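Long-range contact in 361aa long hypothetical D-aminopeptidase (Pyrococcus horikoshii, PDB 2DRH), which is a hypothetical D-aminopeptidase that probably removes residues from the amino ends of peptides, though its activity is unproven: residues K197-F209 / S239-T251. Numbering follows the deposited sequence.
Sequences KKYTVGALVLSNF and SIIMIIATDAPLT
The ring of Tyr199 carries Ala248 CB over one face, a CH-pi contact 4.2 Å from the ring centroid, while Asp247 OD1 lies in plane at its edge. Pro249 CD comes in obliquely, 3.7 Å from Tyr199 CE1, and Val297 of a second subunit packs against both residues. At the far end, Phe209 CG sits between its backbone N and carbonyl carbon (chi1 71°), which lays the ring alongside Ile240, with CE1 3.6 Å from Ile240 CD1. Back at the Tyr199 end, beyond the hydrogen-bonded pair Gly202 with Ala245, side chains take over: Asp247 OD1 receives Thr200 N on its syn side at 2.7 Å, 26° out of the carboxylate plane, Thr246 OG1 donates to Thr200 O, and a water joins Asp247 OD2 to Thr200 OG1. Exchanging Asp247 for an alanine is likely to leave Thr200 N without its acceptor and the water without its carboxylate anchor. Thr246 OG1 also accepts from Ala248 N, closing an ST turn. Between these ends, six backbone bonds join Gly202, Leu204 and Leu206 to Ala245, Ile243 and Ile241. Strand 198-207 is thus the antiparallel neighbour of a beta-alpha-beta crossover, strand 240-246, helix 252-268 and parallel strand 278-285, in a mixed sheet.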
loop_
_atom_site.group_PDB
_atom_site.type_symbol
_atom_site.label_atom_id
_atom_site.label_comp_id
_atom_site.label_asym_id
_atom_site.label_seq_id
_atom_site.Cartn_x
_atom_site.Cartn_y
_atom_site.Cartn_z
ATOM N N LYS A 197 9.551 11.098 -30.192
ATOM C CA LYS A 197 10.786 10.903 -29.442
ATOM C C LYS A 197 11.040 9.429 -29.156
ATOM O O LYS A 197 10.122 8.681 -28.816
ATOM C CB LYS A 197 10.743 11.688 -28.128
ATOM C CG LYS A 197 10.597 13.189 -28.321
ATOM C CD LYS A 197 11.707 13.736 -29.214
ATOM C CE LYS A 197 11.483 15.199 -29.556
ATOM N NZ LYS A 197 12.528 15.714 -30.489
ATOM N N LYS A 198 12.291 9.013 -29.305
ATOM C CA LYS A 198 12.650 7.631 -29.055
ATOM C C LYS A 198 13.054 7.430 -27.604
ATOM O O LYS A 198 13.804 8.224 -27.037
ATOM C CB LYS A 198 13.802 7.202 -29.970
ATOM C CG LYS A 198 13.435 7.102 -31.444
ATOM C CD LYS A 198 14.644 6.700 -32.279
ATOM C CE LYS A 198 14.290 6.553 -33.752
ATOM N NZ LYS A 198 13.251 5.505 -33.969
ATOM N N TYR A 199 12.535 6.369 -27.001
ATOM C CA TYR A 199 12.863 6.039 -25.619
ATOM C C TYR A 199 13.162 4.546 -25.573
ATOM O O TYR A 199 12.554 3.756 -26.300
ATOM C CB TYR A 199 11.696 6.359 -24.681
ATOM C CG TYR A 199 11.349 7.827 -24.566
ATOM C CD1 TYR A 199 12.211 8.721 -23.933
ATOM C CD2 TYR A 199 10.148 8.321 -25.081
ATOM C CE1 TYR A 199 11.883 10.071 -23.810
ATOM C CE2 TYR A 199 9.815 9.664 -24.966
ATOM C CZ TYR A 199 10.684 10.535 -24.327
ATOM O OH TYR A 199 10.343 11.865 -24.187
ATOM N N THR A 200 14.102 4.166 -24.719
ATOM C CA THR A 200 14.478 2.770 -24.579
ATOM C C THR A 200 14.030 2.207 -23.230
ATOM O O THR A 200 14.105 2.889 -22.199
ATOM C CB THR A 200 16.004 2.607 -24.677
ATOM O OG1 THR A 200 16.468 3.175 -25.908
ATOM C CG2 THR A 200 16.388 1.139 -24.617
ATOM N N VAL A 201 13.561 0.965 -23.250
ATOM C CA VAL A 201 13.146 0.269 -22.037
ATOM C C VAL A 201 13.946 -1.026 -21.985
ATOM O O VAL A 201 13.778 -1.895 -22.841
ATOM C CB VAL A 201 11.650 -0.096 -22.050
ATOM C CG1 VAL A 201 11.331 -1.008 -20.855
ATOM C CG2 VAL A 201 10.803 1.174 -21.988
ATOM N N GLY A 202 14.823 -1.145 -20.995
ATOM C CA GLY A 202 15.623 -2.348 -20.864
ATOM C C GLY A 202 15.238 -3.188 -19.657
ATOM O O GLY A 202 14.682 -2.678 -18.682
ATOM N N ALA A 203 15.543 -4.479 -19.710
ATOM C CA ALA A 203 15.213 -5.360 -18.600
ATOM C C ALA A 203 16.263 -6.418 -18.327
ATOM O O ALA A 203 16.831 -6.998 -19.243
ATOM C CB ALA A 203 13.869 -6.036 -18.844
ATOM N N LEU A 204 16.521 -6.646 -17.047
ATOM C CA LEU A 204 17.452 -7.671 -16.615
ATOM C C LEU A 204 16.692 -8.481 -15.568
ATOM O O LEU A 204 16.140 -7.926 -14.612
ATOM C CB LEU A 204 18.709 -7.052 -16.001
ATOM C CG LEU A 204 19.738 -8.066 -15.479
ATOM C CD1 LEU A 204 21.092 -7.412 -15.385
ATOM C CD2 LEU A 204 19.316 -8.611 -14.107
ATOM N N VAL A 205 16.645 -9.792 -15.749
ATOM C CA VAL A 205 15.932 -10.622 -14.798
ATOM C C VAL A 205 16.804 -11.719 -14.223
ATOM O O VAL A 205 17.760 -12.167 -14.850
ATOM C CB VAL A 205 14.694 -11.286 -15.444
ATOM C CG1 VAL A 205 13.783 -10.222 -16.061
ATOM C CG2 VAL A 205 15.140 -12.302 -16.492
ATOM N N LEU A 206 16.458 -12.133 -13.011
ATOM C CA LEU A 206 17.140 -13.213 -12.310
ATOM C C LEU A 206 15.991 -14.189 -12.142
ATOM O O LEU A 206 15.150 -14.012 -11.266
ATOM C CB LEU A 206 17.650 -12.737 -10.941
ATOM C CG LEU A 206 18.271 -13.801 -10.025
ATOM C CD1 LEU A 206 19.438 -14.462 -10.731
ATOM C CD2 LEU A 206 18.724 -13.169 -8.714
ATOM N N SER A 207 15.938 -15.195 -13.012
ATOM C CA SER A 207 14.854 -16.167 -12.991
ATOM C C SER A 207 15.143 -17.359 -12.103
ATOM O O SER A 207 16.208 -17.965 -12.189
ATOM C CB SER A 207 14.564 -16.655 -14.412
ATOM O OG SER A 207 15.677 -17.363 -14.935
ATOM N N ASN A 208 14.175 -17.709 -11.268
ATOM C CA ASN A 208 14.341 -18.837 -10.360
ATOM C C ASN A 208 12.970 -19.334 -9.925
ATOM O O ASN A 208 12.745 -19.609 -8.745
ATOM C CB ASN A 208 15.159 -18.400 -9.140
ATOM C CG ASN A 208 15.482 -19.554 -8.208
ATOM O OD1 ASN A 208 16.139 -20.524 -8.601
ATOM N ND2 ASN A 208 15.017 -19.459 -6.968
ATOM N N PHE A 209 12.062 -19.464 -10.889
ATOM C CA PHE A 209 10.691 -19.888 -10.604
ATOM C C PHE A 209 10.119 -20.854 -11.629
ATOM O O PHE A 209 10.776 -21.236 -12.603
ATOM C CB PHE A 209 9.766 -18.670 -10.591
ATOM C CG PHE A 209 9.545 -18.074 -11.964
ATOM C CD1 PHE A 209 10.512 -17.253 -12.550
ATOM C CD2 PHE A 209 8.401 -18.381 -12.695
ATOM C CE1 PHE A 209 10.339 -16.746 -13.855
ATOM C CE2 PHE A 209 8.218 -17.882 -13.999
ATOM C CZ PHE A 209 9.189 -17.065 -14.575
ATOM N N SER A 239 10.599 -17.859 -7.577
ATOM C CA SER A 239 11.317 -16.657 -7.192
ATOM C C SER A 239 11.874 -15.938 -8.430
ATOM O O SER A 239 12.340 -16.580 -9.371
ATOM C CB SER A 239 12.451 -17.046 -6.245
ATOM O OG SER A 239 13.284 -15.949 -5.948
ATOM N N ILE A 240 11.810 -14.611 -8.436
ATOM C CA ILE A 240 12.342 -13.842 -9.564
ATOM C C ILE A 240 12.407 -12.341 -9.303
ATOM O O ILE A 240 11.496 -11.749 -8.728
ATOM C CB ILE A 240 11.531 -14.082 -10.873
ATOM C CG1 ILE A 240 12.050 -13.147 -11.980
ATOM C CG2 ILE A 240 10.041 -13.863 -10.621
ATOM C CD1 ILE A 240 11.370 -13.305 -13.319
ATOM N N ILE A 241 13.509 -11.734 -9.728
ATOM C CA ILE A 241 13.698 -10.304 -9.557
ATOM C C ILE A 241 13.747 -9.692 -10.943
ATOM O O ILE A 241 14.463 -10.179 -11.817
ATOM C CB ILE A 241 15.027 -9.985 -8.822
ATOM C CG1 ILE A 241 15.058 -10.688 -7.454
ATOM C CG2 ILE A 241 15.189 -8.472 -8.674
ATOM C CD1 ILE A 241 13.920 -10.290 -6.506
ATOM N N MET A 242 12.977 -8.633 -11.146
ATOM C CA MET A 242 12.952 -7.965 -12.441
ATOM C C MET A 242 13.432 -6.540 -12.270
ATOM O O MET A 242 12.874 -5.778 -11.485
ATOM C CB MET A 242 11.534 -7.996 -13.025
ATOM C CG MET A 242 11.112 -9.386 -13.481
ATOM S SD MET A 242 9.362 -9.751 -13.242
ATOM C CE MET A 242 9.396 -10.171 -11.491
ATOM N N ILE A 243 14.490 -6.190 -12.987
ATOM C CA ILE A 243 15.042 -4.844 -12.904
ATOM C C ILE A 243 14.754 -4.129 -14.211
ATOM O O ILE A 243 15.195 -4.557 -15.280
ATOM C CB ILE A 243 16.568 -4.872 -12.664
ATOM C CG1 ILE A 243 16.880 -5.669 -11.394
ATOM C CG2 ILE A 243 17.109 -3.446 -12.538
ATOM C CD1 ILE A 243 16.260 -5.092 -10.135
ATOM N N ILE A 244 14.003 -3.042 -14.122
ATOM C CA ILE A 244 13.644 -2.280 -15.304
ATOM C C ILE A 244 14.359 -0.935 -15.332
ATOM O O ILE A 244 14.442 -0.233 -14.316
ATOM C CB ILE A 244 12.128 -2.007 -15.362
ATOM C CG1 ILE A 244 11.343 -3.282 -15.035
ATOM C CG2 ILE A 244 11.755 -1.473 -16.742
ATOM C CD1 ILE A 244 11.654 -4.449 -15.926
ATOM N N ALA A 245 14.878 -0.584 -16.501
ATOM C CA ALA A 245 15.561 0.693 -16.683
ATOM C C ALA A 245 14.995 1.365 -17.927
ATOM O O ALA A 245 14.620 0.690 -18.889
ATOM C CB ALA A 245 17.063 0.476 -16.842
ATOM N N THR A 246 14.926 2.693 -17.898
ATOM C CA THR A 246 14.427 3.462 -19.032
ATOM C C THR A 246 15.023 4.859 -19.027
ATOM O O THR A 246 15.421 5.369 -17.979
ATOM C CB THR A 246 12.885 3.599 -19.015
ATOM O OG1 THR A 246 12.459 4.332 -20.173
ATOM C CG2 THR A 246 12.418 4.343 -17.765
ATOM N N ASP A 247 15.094 5.469 -20.204
ATOM C CA ASP A 247 15.625 6.818 -20.320
ATOM C C ASP A 247 14.466 7.805 -20.476
ATOM O O ASP A 247 14.663 8.984 -20.762
ATOM C CB ASP A 247 16.596 6.907 -21.505
ATOM C CG ASP A 247 15.935 6.604 -22.846
ATOM O OD1 ASP A 247 14.880 5.939 -22.873
ATOM O OD2 ASP A 247 16.493 7.022 -23.885
ATOM N N ALA A 248 13.249 7.309 -20.278
ATOM C CA ALA A 248 12.066 8.150 -20.378
ATOM C C ALA A 248 11.872 8.897 -19.059
ATOM O O ALA A 248 12.014 8.316 -17.984
ATOM C CB ALA A 248 10.836 7.292 -20.683
ATOM N N PRO A 249 11.569 10.204 -19.123
ATOM C CA PRO A 249 11.365 10.989 -17.901
ATOM C C PRO A 249 10.068 10.571 -17.206
ATOM O O PRO A 249 8.988 10.656 -17.789
ATOM C CB PRO A 249 11.320 12.425 -18.418
ATOM C CG PRO A 249 10.706 12.266 -19.774
ATOM C CD PRO A 249 11.450 11.058 -20.319
ATOM N N LEU A 250 10.188 10.117 -15.963
ATOM C CA LEU A 250 9.032 9.655 -15.185
ATOM C C LEU A 250 9.224 9.901 -13.692
ATOM O O LEU A 250 10.316 9.715 -13.163
ATOM C CB LEU A 250 8.823 8.161 -15.404
ATOM C CG LEU A 250 8.615 7.622 -16.819
ATOM C CD1 LEU A 250 8.881 6.112 -16.821
ATOM C CD2 LEU A 250 7.213 7.928 -17.304
ATOM N N THR A 251 8.156 10.314 -13.019
ATOM C CA THR A 251 8.211 10.570 -11.586
ATOM C C THR A 251 8.205 9.231 -10.838
ATOM O O THR A 251 8.037 8.174 -11.450
ATOM C CB THR A 251 7.000 11.388 -11.134
ATOM O OG1 THR A 251 5.815 10.578 -11.213
ATOM C CG2 THR A 251 6.828 12.628 -12.042
HETATM O O HOH W 1 16.348 6.112 -26.297
#